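Local coordinates for Serine/threonine-protein kinase PknE (Mycobacterium tuberculosis, PDB 2H34), which phosphorylates serine and threonine residues of proteins using ATP, and is thought to help the bacterium survive in the host by suppressing apoptosis of infected macrophages, at residues 91-96 against 143-148; 114-119 against 164-169; 137-142 against 171-176; 201-206 against 217-222. All blocks are in the same frame, centred on the assembly; numbering follows the deposited sequence.

Contact 1. Residues 91-96 against 143-148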
loop_
_atom_site.group_PDB
_atom_site.type_symbol
_atom_site.label_atom_id
_atom_site.label_comp_id
_atom_site.label_asym_id
_atom_site.label_seq_id
_atom_site.Cartn_x
_atom_site.Cartn_y
_atom_site.Cartn_z
ATOM N N LEU A 91 -7.584 -2.112 14.067
ATOM C CA LEU A 91 -6.698 -3.098 13.484
ATOM C C LEU A 91 -5.649 -3.510 14.491
ATOM O O LEU A 91 -5.272 -2.718 15.349
ATOM C CB LEU A 91 -6.053 -2.554 12.219
ATOM C CG LEU A 91 -7.094 -2.393 11.118
ATOM C CD1 LEU A 91 -6.607 -1.437 10.053
ATOM C CD2 LEU A 91 -7.460 -3.742 10.517
ATOM N N GLN A 92 -5.196 -4.754 14.398
ATOM C CA GLN A 92 -4.198 -5.249 15.327
ATOM C C GLN A 92 -2.968 -5.750 14.608
ATOM O O GLN A 92 -1.985 -6.126 15.241
ATOM C CB GLN A 92 -4.771 -6.381 16.159
ATOM C CG GLN A 92 -5.852 -5.974 17.106
ATOM C CD GLN A 92 -6.510 -7.182 17.706
ATOM O OE1 GLN A 92 -5.832 -8.139 18.095
ATOM N NE2 GLN A 92 -7.842 -7.169 17.765
ATOM N N GLU A 93 -3.037 -5.781 13.287
ATOM C CA GLU A 93 -1.955 -6.315 12.502
ATOM C C GLU A 93 -0.731 -5.412 12.675
ATOM O O GLU A 93 -0.865 -4.180 12.685
ATOM C CB GLU A 93 -2.394 -6.399 11.053
ATOM C CG GLU A 93 -1.814 -7.562 10.298
ATOM C CD GLU A 93 -0.343 -7.374 10.042
ATOM O OE1 GLU A 93 0.039 -6.250 9.636
ATOM O OE2 GLU A 93 0.431 -8.332 10.283
ATOM N N PRO A 94 0.460 -6.012 12.866
ATOM C CA PRO A 94 1.677 -5.259 13.133
ATOM C C PRO A 94 2.357 -4.560 11.958
ATOM O O PRO A 94 3.328 -3.848 12.188
ATOM C CB PRO A 94 2.614 -6.327 13.713
ATOM C CG PRO A 94 2.213 -7.548 13.066
ATOM C CD PRO A 94 0.715 -7.457 12.926
ATOM N N HIS A 95 1.884 -4.764 10.729
ATOM C CA HIS A 95 2.419 -4.034 9.567
ATOM C C HIS A 95 1.480 -2.911 9.157
ATOM O O HIS A 95 1.548 -2.370 8.048
ATOM C CB HIS A 95 2.678 -4.967 8.391
ATOM C CG HIS A 95 3.547 -6.119 8.748
ATOM N ND1 HIS A 95 3.036 -7.330 9.161
ATOM C CD2 HIS A 95 4.890 -6.223 8.832
ATOM C CE1 HIS A 95 4.032 -8.139 9.464
ATOM N NE2 HIS A 95 5.167 -7.493 9.273
ATOM N N VAL A 96 0.590 -2.581 10.072
ATOM C CA VAL A 96 -0.216 -1.410 9.939
ATOM C C VAL A 96 0.203 -0.500 11.075
ATOM O O VAL A 96 0.246 -0.921 12.236
ATOM C CB VAL A 96 -1.722 -1.746 9.948
ATOM C CG1 VAL A 96 -2.073 -2.628 8.763
ATOM C CG2 VAL A 96 -2.099 -2.448 11.229
ATOM N N ILE A 143 3.133 -6.784 3.578
ATOM C CA ILE A 143 2.087 -5.875 3.134
ATOM C C ILE A 143 0.786 -6.624 2.862
ATOM O O ILE A 143 -0.291 -6.139 3.212
ATOM C CB ILE A 143 2.509 -5.042 1.900
ATOM C CG1 ILE A 143 3.488 -3.961 2.309
ATOM C CG2 ILE A 143 1.318 -4.356 1.254
ATOM C CD1 ILE A 143 4.870 -4.382 2.113
ATOM N N GLY A 144 0.883 -7.802 2.247
ATOM C CA GLY A 144 -0.309 -8.615 1.974
ATOM C C GLY A 144 -1.031 -8.925 3.271
ATOM O O GLY A 144 -2.271 -8.943 3.345
ATOM N N SER A 145 -0.222 -9.125 4.304
ATOM C CA SER A 145 -0.709 -9.352 5.647
ATOM C C SER A 145 -1.509 -8.145 6.132
ATOM O O SER A 145 -2.640 -8.297 6.589
ATOM C CB SER A 145 0.467 -9.677 6.579
ATOM O OG SER A 145 0.035 -9.892 7.894
ATOM N N ALA A 146 -0.947 -6.946 5.986
ATOM C CA ALA A 146 -1.656 -5.720 6.340
ATOM C C ALA A 146 -2.957 -5.590 5.545
ATOM O O ALA A 146 -4.011 -5.277 6.094
ATOM C CB ALA A 146 -0.772 -4.529 6.112
ATOM N N LEU A 147 -2.876 -5.848 4.245
ATOM C CA LEU A 147 -4.032 -5.763 3.390
ATOM C C LEU A 147 -5.126 -6.726 3.831
ATOM O O LEU A 147 -6.282 -6.311 3.959
ATOM C CB LEU A 147 -3.642 -6.039 1.946
ATOM C CG LEU A 147 -2.762 -5.024 1.221
ATOM C CD1 LEU A 147 -2.400 -5.546 -0.161
ATOM C CD2 LEU A 147 -3.469 -3.687 1.126
ATOM N N ASP A 148 -4.776 -7.995 4.065
ATOM C CA ASP A 148 -5.755 -8.986 4.535
ATOM C C ASP A 148 -6.494 -8.484 5.781
ATOM O O ASP A 148 -7.717 -8.573 5.882
ATOM C CB ASP A 148 -5.067 -10.298 4.904
ATOM C CG ASP A 148 -4.662 -11.137 3.701
ATOM O OD1 ASP A 148 -5.180 -10.952 2.572
ATOM O OD2 ASP A 148 -3.811 -12.028 3.925
#

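Contact 2. Residues 114-119 against 164-169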
loop_
_atom_site.group_PDB
_atom_site.type_symbol
_atom_site.label_atom_id
_atom_site.label_comp_id
_atom_site.label_asym_id
_atom_site.label_seq_id
_atom_site.Cartn_x
_atom_site.Cartn_y
_atom_site.Cartn_z
ATOM N N ARG A 114 1.715 6.426 15.340
ATOM C CA ARG A 114 3.121 6.062 15.516
ATOM C C ARG A 114 3.977 6.537 14.334
ATOM O O ARG A 114 3.591 6.393 13.167
ATOM C CB ARG A 114 3.206 4.538 15.691
ATOM C CG ARG A 114 4.569 3.938 16.028
ATOM C CD ARG A 114 4.434 3.034 17.251
ATOM N NE ARG A 114 5.158 1.770 17.145
ATOM C CZ ARG A 114 5.207 0.857 18.115
ATOM N NH1 ARG A 114 4.582 1.075 19.260
ATOM N NH2 ARG A 114 5.877 -0.278 17.948
ATOM N N LEU A 115 5.127 7.127 14.643
ATOM C CA LEU A 115 6.026 7.621 13.609
ATOM C C LEU A 115 6.998 6.546 13.164
ATOM O O LEU A 115 7.688 5.948 13.987
ATOM C CB LEU A 115 6.822 8.824 14.110
ATOM C CG LEU A 115 8.007 9.174 13.202
ATOM C CD1 LEU A 115 7.641 10.288 12.223
ATOM C CD2 LEU A 115 9.245 9.520 14.024
ATOM N N ILE A 116 7.086 6.334 11.857
ATOM C CA ILE A 116 7.979 5.319 11.350
ATOM C C ILE A 116 9.055 5.889 10.457
ATOM O O ILE A 116 8.806 6.812 9.696
ATOM C CB ILE A 116 7.208 4.224 10.620
ATOM C CG1 ILE A 116 6.304 3.477 11.606
ATOM C CG2 ILE A 116 8.165 3.258 9.938
ATOM C CD1 ILE A 116 7.029 2.966 12.858
ATOM N N ASN A 117 10.253 5.320 10.582
ATOM C CA ASN A 117 11.395 5.628 9.742
ATOM C C ASN A 117 11.508 4.642 8.597
ATOM O O ASN A 117 10.977 3.540 8.660
ATOM C CB ASN A 117 12.662 5.525 10.569
ATOM C CG ASN A 117 12.981 6.801 11.322
ATOM O OD1 ASN A 117 12.138 7.370 12.028
ATOM N ND2 ASN A 117 14.227 7.255 11.182
ATOM N N GLY A 118 12.234 5.019 7.556
ATOM C CA GLY A 118 12.471 4.115 6.441
ATOM C C GLY A 118 12.254 4.784 5.105
ATOM O O GLY A 118 12.063 5.996 5.039
ATOM N N VAL A 119 12.288 3.990 4.041
ATOM C CA VAL A 119 12.161 4.504 2.682
ATOM C C VAL A 119 11.018 3.802 1.952
ATOM O O VAL A 119 10.684 2.664 2.288
ATOM C CB VAL A 119 13.489 4.356 1.880
ATOM C CG1 VAL A 119 14.521 5.329 2.388
ATOM C CG2 VAL A 119 14.031 2.941 1.953
ATOM N N ASN A 164 3.276 3.445 -1.093
ATOM C CA ASN A 164 2.484 3.227 0.122
ATOM C C ASN A 164 3.130 2.175 0.997
ATOM O O ASN A 164 2.518 1.673 1.954
ATOM C CB ASN A 164 1.081 2.721 -0.227
ATOM C CG ASN A 164 0.261 3.727 -0.995
ATOM O OD1 ASN A 164 -0.392 3.377 -1.990
ATOM N ND2 ASN A 164 0.278 4.986 -0.545
ATOM N N ILE A 165 4.356 1.814 0.631
ATOM C CA ILE A 165 5.094 0.753 1.293
ATOM C C ILE A 165 6.376 1.358 1.869
ATOM O O ILE A 165 7.200 1.919 1.143
ATOM C CB ILE A 165 5.398 -0.404 0.316
ATOM C CG1 ILE A 165 4.098 -1.032 -0.170
ATOM C CG2 ILE A 165 6.255 -1.463 0.976
ATOM C CD1 ILE A 165 4.259 -1.999 -1.333
ATOM N N LEU A 166 6.520 1.243 3.183
ATOM C CA LEU A 166 7.594 1.878 3.917
ATOM C C LEU A 166 8.464 0.818 4.549
ATOM O O LEU A 166 7.997 0.047 5.387
ATOM C CB LEU A 166 7.009 2.784 5.001
ATOM C CG LEU A 166 7.954 3.715 5.779
ATOM C CD1 LEU A 166 8.585 4.770 4.868
ATOM C CD2 LEU A 166 7.213 4.368 6.944
ATOM N N VAL A 167 9.730 0.781 4.156
ATOM C CA VAL A 167 10.625 -0.277 4.602
ATOM C C VAL A 167 11.546 0.253 5.706
ATOM O O VAL A 167 12.290 1.206 5.502
ATOM C CB VAL A 167 11.394 -0.876 3.409
ATOM C CG1 VAL A 167 12.330 -1.960 3.839
ATOM C CG2 VAL A 167 10.415 -1.447 2.437
ATOM N N SER A 168 11.463 -0.359 6.880
ATOM C CA SER A 168 12.211 0.098 8.037
ATOM C C SER A 168 13.481 -0.710 8.233
ATOM O O SER A 168 13.933 -1.397 7.324
ATOM C CB SER A 168 11.348 0.019 9.291
ATOM O OG SER A 168 10.190 0.809 9.138
ATOM N N ALA A 169 14.034 -0.611 9.437
ATOM C CA ALA A 169 15.243 -1.314 9.862
ATOM C C ALA A 169 15.599 -2.599 9.099
ATOM O O ALA A 169 16.379 -2.535 8.144
ATOM C CB ALA A 169 15.196 -1.563 11.362
#

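Contact 3. Residues 137-142 against 171-176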
loop_
_atom_site.group_PDB
_atom_site.type_symbol
_atom_site.label_atom_id
_atom_site.label_comp_id
_atom_site.label_asym_id
_atom_site.label_seq_id
_atom_site.Cartn_x
_atom_site.Cartn_y
_atom_site.Cartn_z
ATOM N N VAL A 137 9.858 -11.050 -1.824
ATOM C CA VAL A 137 8.844 -11.889 -1.204
ATOM C C VAL A 137 8.633 -11.440 0.236
ATOM O O VAL A 137 7.502 -11.139 0.631
ATOM C CB VAL A 137 9.193 -13.409 -1.292
ATOM C CG1 VAL A 137 8.109 -14.261 -0.621
ATOM C CG2 VAL A 137 9.349 -13.844 -2.747
ATOM N N ALA A 138 9.713 -11.344 1.003
ATOM C CA ALA A 138 9.601 -10.900 2.388
ATOM C C ALA A 138 8.765 -9.626 2.479
ATOM O O ALA A 138 7.846 -9.537 3.287
ATOM C CB ALA A 138 10.958 -10.693 3.000
ATOM N N ILE A 139 9.055 -8.650 1.624
ATOM C CA ILE A 139 8.284 -7.411 1.629
ATOM C C ILE A 139 6.825 -7.655 1.236
ATOM O O ILE A 139 5.920 -7.263 1.966
ATOM C CB ILE A 139 8.980 -6.286 0.822
ATOM C CG1 ILE A 139 10.263 -5.886 1.567
ATOM C CG2 ILE A 139 8.066 -5.074 0.669
ATOM C CD1 ILE A 139 11.379 -5.421 0.693
ATOM N N VAL A 140 6.585 -8.351 0.130
ATOM C CA VAL A 140 5.200 -8.639 -0.276
ATOM C C VAL A 140 4.403 -9.338 0.831
ATOM O O VAL A 140 3.245 -9.004 1.072
ATOM C CB VAL A 140 5.151 -9.434 -1.590
ATOM C CG1 VAL A 140 3.754 -9.916 -1.885
ATOM C CG2 VAL A 140 5.631 -8.552 -2.733
ATOM N N ARG A 141 5.045 -10.270 1.528
ATOM C CA ARG A 141 4.377 -11.041 2.580
ATOM C C ARG A 141 3.795 -10.146 3.666
ATOM O O ARG A 141 2.626 -10.275 4.006
ATOM C CB ARG A 141 5.302 -12.115 3.175
ATOM C CG ARG A 141 4.559 -13.157 4.008
ATOM C CD ARG A 141 5.472 -14.106 4.748
ATOM N NE ARG A 141 6.418 -14.755 3.838
ATOM C CZ ARG A 141 7.747 -14.704 3.966
ATOM N NH1 ARG A 141 8.302 -14.046 4.986
ATOM N NH2 ARG A 141 8.530 -15.317 3.079
ATOM N N GLN A 142 4.608 -9.221 4.165
ATOM C CA GLN A 142 4.199 -8.279 5.209
ATOM C C GLN A 142 3.088 -7.320 4.798
ATOM O O GLN A 142 2.216 -7.036 5.601
ATOM C CB GLN A 142 5.379 -7.447 5.692
ATOM C CG GLN A 142 6.521 -8.216 6.260
ATOM C CD GLN A 142 7.736 -7.340 6.444
ATOM O OE1 GLN A 142 8.642 -7.354 5.615
ATOM N NE2 GLN A 142 7.758 -6.555 7.520
ATOM N N ASP A 171 14.235 -4.647 6.892
ATOM C CA ASP A 171 13.248 -4.926 5.854
ATOM C C ASP A 171 11.852 -5.039 6.445
ATOM O O ASP A 171 11.022 -5.776 5.942
ATOM C CB ASP A 171 13.586 -6.231 5.124
ATOM C CG ASP A 171 14.527 -6.033 3.958
ATOM O OD1 ASP A 171 15.022 -4.904 3.752
ATOM O OD2 ASP A 171 14.763 -7.021 3.236
ATOM N N PHE A 172 11.594 -4.331 7.530
ATOM C CA PHE A 172 10.278 -4.373 8.118
ATOM C C PHE A 172 9.396 -3.381 7.394
ATOM O O PHE A 172 9.711 -2.197 7.335
ATOM C CB PHE A 172 10.330 -4.037 9.589
ATOM C CG PHE A 172 9.097 -4.406 10.312
ATOM C CD1 PHE A 172 9.024 -5.591 11.000
ATOM C CD2 PHE A 172 7.987 -3.582 10.281
ATOM C CE1 PHE A 172 7.880 -5.951 11.665
ATOM C CE2 PHE A 172 6.829 -3.940 10.932
ATOM C CZ PHE A 172 6.781 -5.131 11.630
ATOM N N ALA A 173 8.284 -3.857 6.851
ATOM C CA ALA A 173 7.459 -3.022 5.999
ATOM C C ALA A 173 6.077 -2.755 6.560
ATOM O O ALA A 173 5.407 -3.662 7.019
ATOM C CB ALA A 173 7.354 -3.629 4.616
ATOM N N TYR A 174 5.660 -1.495 6.487
ATOM C CA TYR A 174 4.315 -1.088 6.849
ATOM C C TYR A 174 3.531 -0.647 5.639
ATOM O O TYR A 174 4.065 0.004 4.744
ATOM C CB TYR A 174 4.359 0.114 7.767
ATOM C CG TYR A 174 4.928 -0.148 9.107
ATOM C CD1 TYR A 174 4.129 -0.628 10.120
ATOM C CD2 TYR A 174 6.268 0.117 9.376
ATOM C CE1 TYR A 174 4.657 -0.863 11.379
ATOM C CE2 TYR A 174 6.796 -0.103 10.622
ATOM C CZ TYR A 174 5.983 -0.591 11.613
ATOM O OH TYR A 174 6.485 -0.835 12.848
ATOM N N LEU A 175 2.245 -0.960 5.644
ATOM C CA LEU A 175 1.326 -0.380 4.681
ATOM C C LEU A 175 0.852 0.958 5.236
ATOM O O LEU A 175 0.220 0.996 6.296
ATOM C CB LEU A 175 0.131 -1.317 4.435
ATOM C CG LEU A 175 -0.968 -0.750 3.535
ATOM C CD1 LEU A 175 -0.579 -0.849 2.060
ATOM C CD2 LEU A 175 -2.302 -1.429 3.788
ATOM N N VAL A 176 1.182 2.044 4.534
ATOM C CA VAL A 176 0.715 3.394 4.904
ATOM C C VAL A 176 -0.241 3.969 3.858
ATOM O O VAL A 176 -0.127 3.661 2.674
ATOM C CB VAL A 176 1.882 4.392 5.126
ATOM C CG1 VAL A 176 2.592 4.101 6.415
ATOM C CG2 VAL A 176 2.869 4.348 3.976
#

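Contact 4. Residues 201-206 against 217-222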
loop_
_atom_site.group_PDB
_atom_site.type_symbol
_atom_site.label_atom_id
_atom_site.label_comp_id
_atom_site.label_asym_id
_atom_site.label_seq_id
_atom_site.Cartn_x
_atom_site.Cartn_y
_atom_site.Cartn_z
ATOM N N TYR A 201 -1.058 -0.187 -11.307
ATOM C CA TYR A 201 -1.395 -1.256 -10.353
ATOM C C TYR A 201 -2.895 -1.577 -10.289
ATOM O O TYR A 201 -3.372 -2.169 -9.317
ATOM C CB TYR A 201 -0.820 -0.916 -8.956
ATOM C CG TYR A 201 0.630 -0.482 -9.035
ATOM C CD1 TYR A 201 0.973 0.871 -9.120
ATOM C CD2 TYR A 201 1.648 -1.424 -9.108
ATOM C CE1 TYR A 201 2.285 1.266 -9.246
ATOM C CE2 TYR A 201 2.970 -1.034 -9.233
ATOM C CZ TYR A 201 3.280 0.309 -9.308
ATOM O OH TYR A 201 4.590 0.685 -9.443
HETATM N N MSE A 202 -3.629 -1.217 -11.340
HETATM C CA MSE A 202 -5.084 -1.280 -11.296
HETATM C C MSE A 202 -5.712 -2.430 -12.055
HETATM O O MSE A 202 -5.520 -2.576 -13.263
HETATM C CB MSE A 202 -5.690 0.013 -11.789
HETATM C CG MSE A 202 -6.049 0.974 -10.701
HETATM SE SE MSE A 202 -6.973 2.475 -11.541
HETATM C CE MSE A 202 -6.284 3.901 -10.287
ATOM N N ALA A 203 -6.493 -3.225 -11.329
ATOM C CA ALA A 203 -7.292 -4.297 -11.911
ATOM C C ALA A 203 -8.262 -3.723 -12.929
ATOM O O ALA A 203 -8.675 -2.572 -12.804
ATOM C CB ALA A 203 -8.043 -5.053 -10.816
ATOM N N PRO A 204 -8.617 -4.521 -13.948
ATOM C CA PRO A 204 -9.523 -4.057 -14.974
ATOM C C PRO A 204 -10.928 -3.756 -14.453
ATOM O O PRO A 204 -11.529 -2.775 -14.874
ATOM C CB PRO A 204 -9.548 -5.222 -15.958
ATOM C CG PRO A 204 -8.316 -5.998 -15.672
ATOM C CD PRO A 204 -8.173 -5.897 -14.216
ATOM N N GLU A 205 -11.439 -4.569 -13.528
ATOM C CA GLU A 205 -12.827 -4.409 -13.062
ATOM C C GLU A 205 -13.123 -3.025 -12.474
ATOM O O GLU A 205 -14.289 -2.643 -12.309
ATOM C CB GLU A 205 -13.226 -5.508 -12.072
ATOM C CG GLU A 205 -12.437 -5.510 -10.774
ATOM C CD GLU A 205 -11.206 -6.396 -10.836
ATOM O OE1 GLU A 205 -10.659 -6.609 -11.940
ATOM O OE2 GLU A 205 -10.787 -6.887 -9.780
ATOM N N ARG A 206 -12.061 -2.281 -12.173
ATOM C CA ARG A 206 -12.187 -0.948 -11.600
ATOM C C ARG A 206 -12.586 0.118 -12.628
ATOM O O ARG A 206 -13.160 1.149 -12.269
ATOM C CB ARG A 206 -10.880 -0.557 -10.931
ATOM C CG ARG A 206 -10.455 -1.492 -9.821
ATOM C CD ARG A 206 -9.357 -0.861 -8.976
ATOM N NE ARG A 206 -9.678 0.520 -8.622
ATOM C CZ ARG A 206 -8.886 1.340 -7.935
ATOM N NH1 ARG A 206 -7.689 0.942 -7.496
ATOM N NH2 ARG A 206 -9.304 2.578 -7.688
ATOM N N ASP A 217 -7.011 -5.147 -4.347
ATOM C CA ASP A 217 -5.655 -5.055 -3.770
ATOM C C ASP A 217 -4.729 -6.256 -4.046
ATOM O O ASP A 217 -3.518 -6.085 -4.210
ATOM C CB ASP A 217 -5.688 -4.714 -2.268
ATOM C CG ASP A 217 -6.654 -5.578 -1.468
ATOM O OD1 ASP A 217 -6.525 -5.617 -0.221
ATOM O OD2 ASP A 217 -7.551 -6.201 -2.064
ATOM N N ILE A 218 -5.303 -7.455 -4.123
ATOM C CA ILE A 218 -4.557 -8.665 -4.483
ATOM C C ILE A 218 -3.903 -8.510 -5.854
ATOM O O ILE A 218 -2.754 -8.900 -6.045
ATOM C CB ILE A 218 -5.466 -9.932 -4.432
ATOM C CG1 ILE A 218 -5.793 -10.277 -2.979
ATOM C CG2 ILE A 218 -4.795 -11.134 -5.107
ATOM C CD1 ILE A 218 -7.177 -10.754 -2.763
ATOM N N TYR A 219 -4.641 -7.922 -6.789
ATOM C CA TYR A 219 -4.139 -7.652 -8.138
ATOM C C TYR A 219 -2.969 -6.681 -8.034
ATOM O O TYR A 219 -1.866 -6.964 -8.524
ATOM C CB TYR A 219 -5.246 -7.048 -9.017
ATOM C CG TYR A 219 -4.895 -6.846 -10.493
ATOM C CD1 TYR A 219 -5.334 -7.756 -11.452
ATOM C CD2 TYR A 219 -4.176 -5.734 -10.936
ATOM C CE1 TYR A 219 -5.048 -7.590 -12.800
ATOM C CE2 TYR A 219 -3.878 -5.563 -12.292
ATOM C CZ TYR A 219 -4.319 -6.504 -13.212
ATOM O OH TYR A 219 -4.054 -6.391 -14.558
ATOM N N ALA A 220 -3.221 -5.538 -7.393
ATOM C CA ALA A 220 -2.213 -4.511 -7.211
ATOM C C ALA A 220 -0.904 -5.094 -6.644
ATOM O O ALA A 220 0.172 -4.921 -7.230
ATOM C CB ALA A 220 -2.757 -3.423 -6.320
ATOM N N LEU A 221 -1.009 -5.830 -5.538
ATOM C CA LEU A 221 0.175 -6.401 -4.879
ATOM C C LEU A 221 1.022 -7.253 -5.822
ATOM O O LEU A 221 2.248 -7.299 -5.702
ATOM C CB LEU A 221 -0.226 -7.220 -3.654
ATOM C CG LEU A 221 0.853 -7.541 -2.624
ATOM C CD1 LEU A 221 1.335 -6.280 -1.951
ATOM C CD2 LEU A 221 0.323 -8.514 -1.580
ATOM N N THR A 222 0.357 -7.918 -6.761
ATOM C CA THR A 222 1.044 -8.797 -7.691
ATOM C C THR A 222 1.831 -7.978 -8.724
ATOM O O THR A 222 2.970 -8.329 -9.054
ATOM C CB THR A 222 0.070 -9.796 -8.347
ATOM O OG1 THR A 222 -0.796 -10.329 -7.347
ATOM C CG2 THR A 222 0.821 -10.933 -8.990
#

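Contact 1. Residues 91-96 against 143-148
Glu-93 folds back at its second torsion (chi2 -71°), which turns the carboxylate toward the helix, while Ser-145 extends its hydroxyl opposite the backbone nitrogen (chi1 179°) to meet it. The two join through a weak hydrogen bond, OG of Ser-145 donating to OE2 of Glu-93 at 2.9 Å. The same carboxylate is gripped from the loop side by His-95. Its backbone N reaches OE1 of Glu-93 at 2.6 Å, coming from above the carboxylate plane, and its ring ND1 bonds OE2 of Glu-93 at 3.0 Å on the syn side, with a weaker second branch to OE1. With so many donors around it, the carboxylate is held from both the loop and the helix, and its negative charge would probably favour a protonated imidazole. Beside this polar cluster the packing is apolar: CG1 of Val-96 lies 3.5 Å from CB of Ala-146. The carbonyl O of His-95 passes 3.7 Å from that methyl on its way to a backbone bond with Leu-175, and the imidazole stacks on Phe-172. Ala-146 also touches Leu-175, so loop, helix and strand 173-175 close on one another here. The arrangement is the αC-β4 loop of the protein kinase fold, the turn from Glu-93 to Val-96 being seated on the long αE helix, 133-152, of the C-lobe.

Contact 2. Residues 114-119 against 164-169
Val-119 and Val-167 face each other as an antiparallel hydrogen-bonded pair, and the close part of the contact is built round them. N of Val-167 gives a nearly straight bond to O of Val-119 at 2.8 Å. N of Val-119 answers with a bond to O of Val-167; both side chains lie on one face of the small sheet, where they touch Met-124. Next along, Gly-118 has no side chain, which lets O of Val-167 come to 3.1 Å from its CA. Leu-166 packs CD1 against the C and O of this glycine, and its CD2 meets CG2 of Ile-116 at 3.3 Å. That CG2 is also beside the hydroxyl of Ser-168, whose OG bonds O of Asn-117 at 2.9 Å, almost head-on to the carbonyl. The looser side belongs to the Asn-117 side chain, which sends its amide away from the strand into solvent; Gly-118 is exposed too, but has one side packed. The segment 114-119 is the kinase hinge between the lobes, and Leu-166 occupies the position that in relatives forms the floor of the adenine pocket. Two backbone bonds and one serine hydroxyl thus fix the C-lobe end of the hinge to strand 165-167, beside the predicted ATP site.

Contact 3. Residues 137-142 against 171-176
Ile-139 and Ala-173 make the apolar part of this contact, CG2 of Ile-139 resting 4.3 Å from CB of Ala-173 where helix 133-152 runs alongside the hairpin strand. Ile-143, one turn on, continues the same greasy surface against Ala-173 and Leu-175. The polar part belongs to Gln-142. Its chain is extended beyond CG (chi2 168°), which carries the amide to the backbone of Asp-171 and Ala-173. As modelled, OE1 of Gln-142 lies 2.9 Å from O of Asp-171 and NE2 of Gln-142 lies 2.8 Å from N of Ala-173; the amide is probably turned over, and reversed it may make two hydrogen bonds. An aromatic contact comes third: the end of the amide sits over one face of the Phe-172 ring, offset toward the rim. A charged partner closes the set, since Asp-171, just before strand 173-175, forms a salt bridge with Arg-135 near the start of the helix. If the Gln-142 amide is indeed reversed, its N-H would face O of Asp-171 and its oxygen would face N of Ala-173, which would add polar pairing between helix and hairpin to the apolar contact.

Contact 4. Residues 201-206 against 217-222
The carbonyl O of Tyr-201 sits against the methyl and CA of Ala-220 and at the edge of the Tyr-219 ring, near its plane, met by weak CH contacts only. This is the P+1 loop running into the APE motif, Ala-203, Pro-204 and Glu-205, laid against the αF helix of the kinase C-lobe. Apolar contact backs the carbonyl, CB of Tyr-201 lying 4.1 Å from CB of Ala-220, whose side chain is about 4 Å from that of Asp-159, the predicted proton acceptor. Tyr-219 carries most of the contact. Its ring swings out opposite the backbone nitrogen (chi1 -174°) and lies against the loop, where CA of Ala-203 stands over the centre of one face, 3.6 Å from the Tyr-219 centroid and only 12° off the normal, a CH-pi contact. The Ala-203 methyl leans on the ring root, 3.6 Å from CG of Tyr-219. Pro-204 crosses the ring at about a right angle, with its CD 3.8 Å from CE1 of Tyr-219. His-246 meets the same tyrosine at a slant. The loop is also held from outside: Glu-205 forms a salt bridge with Arg-280, as the APE glutamate does in other kinases, and the Tyr-201 hydroxyl bonds Glu-227. Arg-206 has a salt bridge to Asp-159, and the selenium of Met-202, present as selenomethionine, sits over the middle of its guanidinium. Farther along the helix, OG1 of Thr-222 donates to O of Ile-218, one turn back, at 2.8 Å.

Contacts 1 and 3 lie closest, their centres 9 Å apart, and both use helix 133-152. Contact 2 is 10 Å from contact 3 and shares its small antiparallel sheet, in which strand 165-167 lies between 119-120 and 173-175. Along the chain the segments of contacts 1, 2 and 3 alternate, so that loop 91-96, hinge 114-119, the helix and the hairpin interlock. Contact 4 follows in series, 18 Å from contacts 1 and 3 and 23 Å from contact 2; Leu-221 of its helix reaches Val-140 and Ile-143. Together they run from the connections between the lobes, near the predicted ATP site, into the core of the C-lobe beside the predicted active-site aspartate.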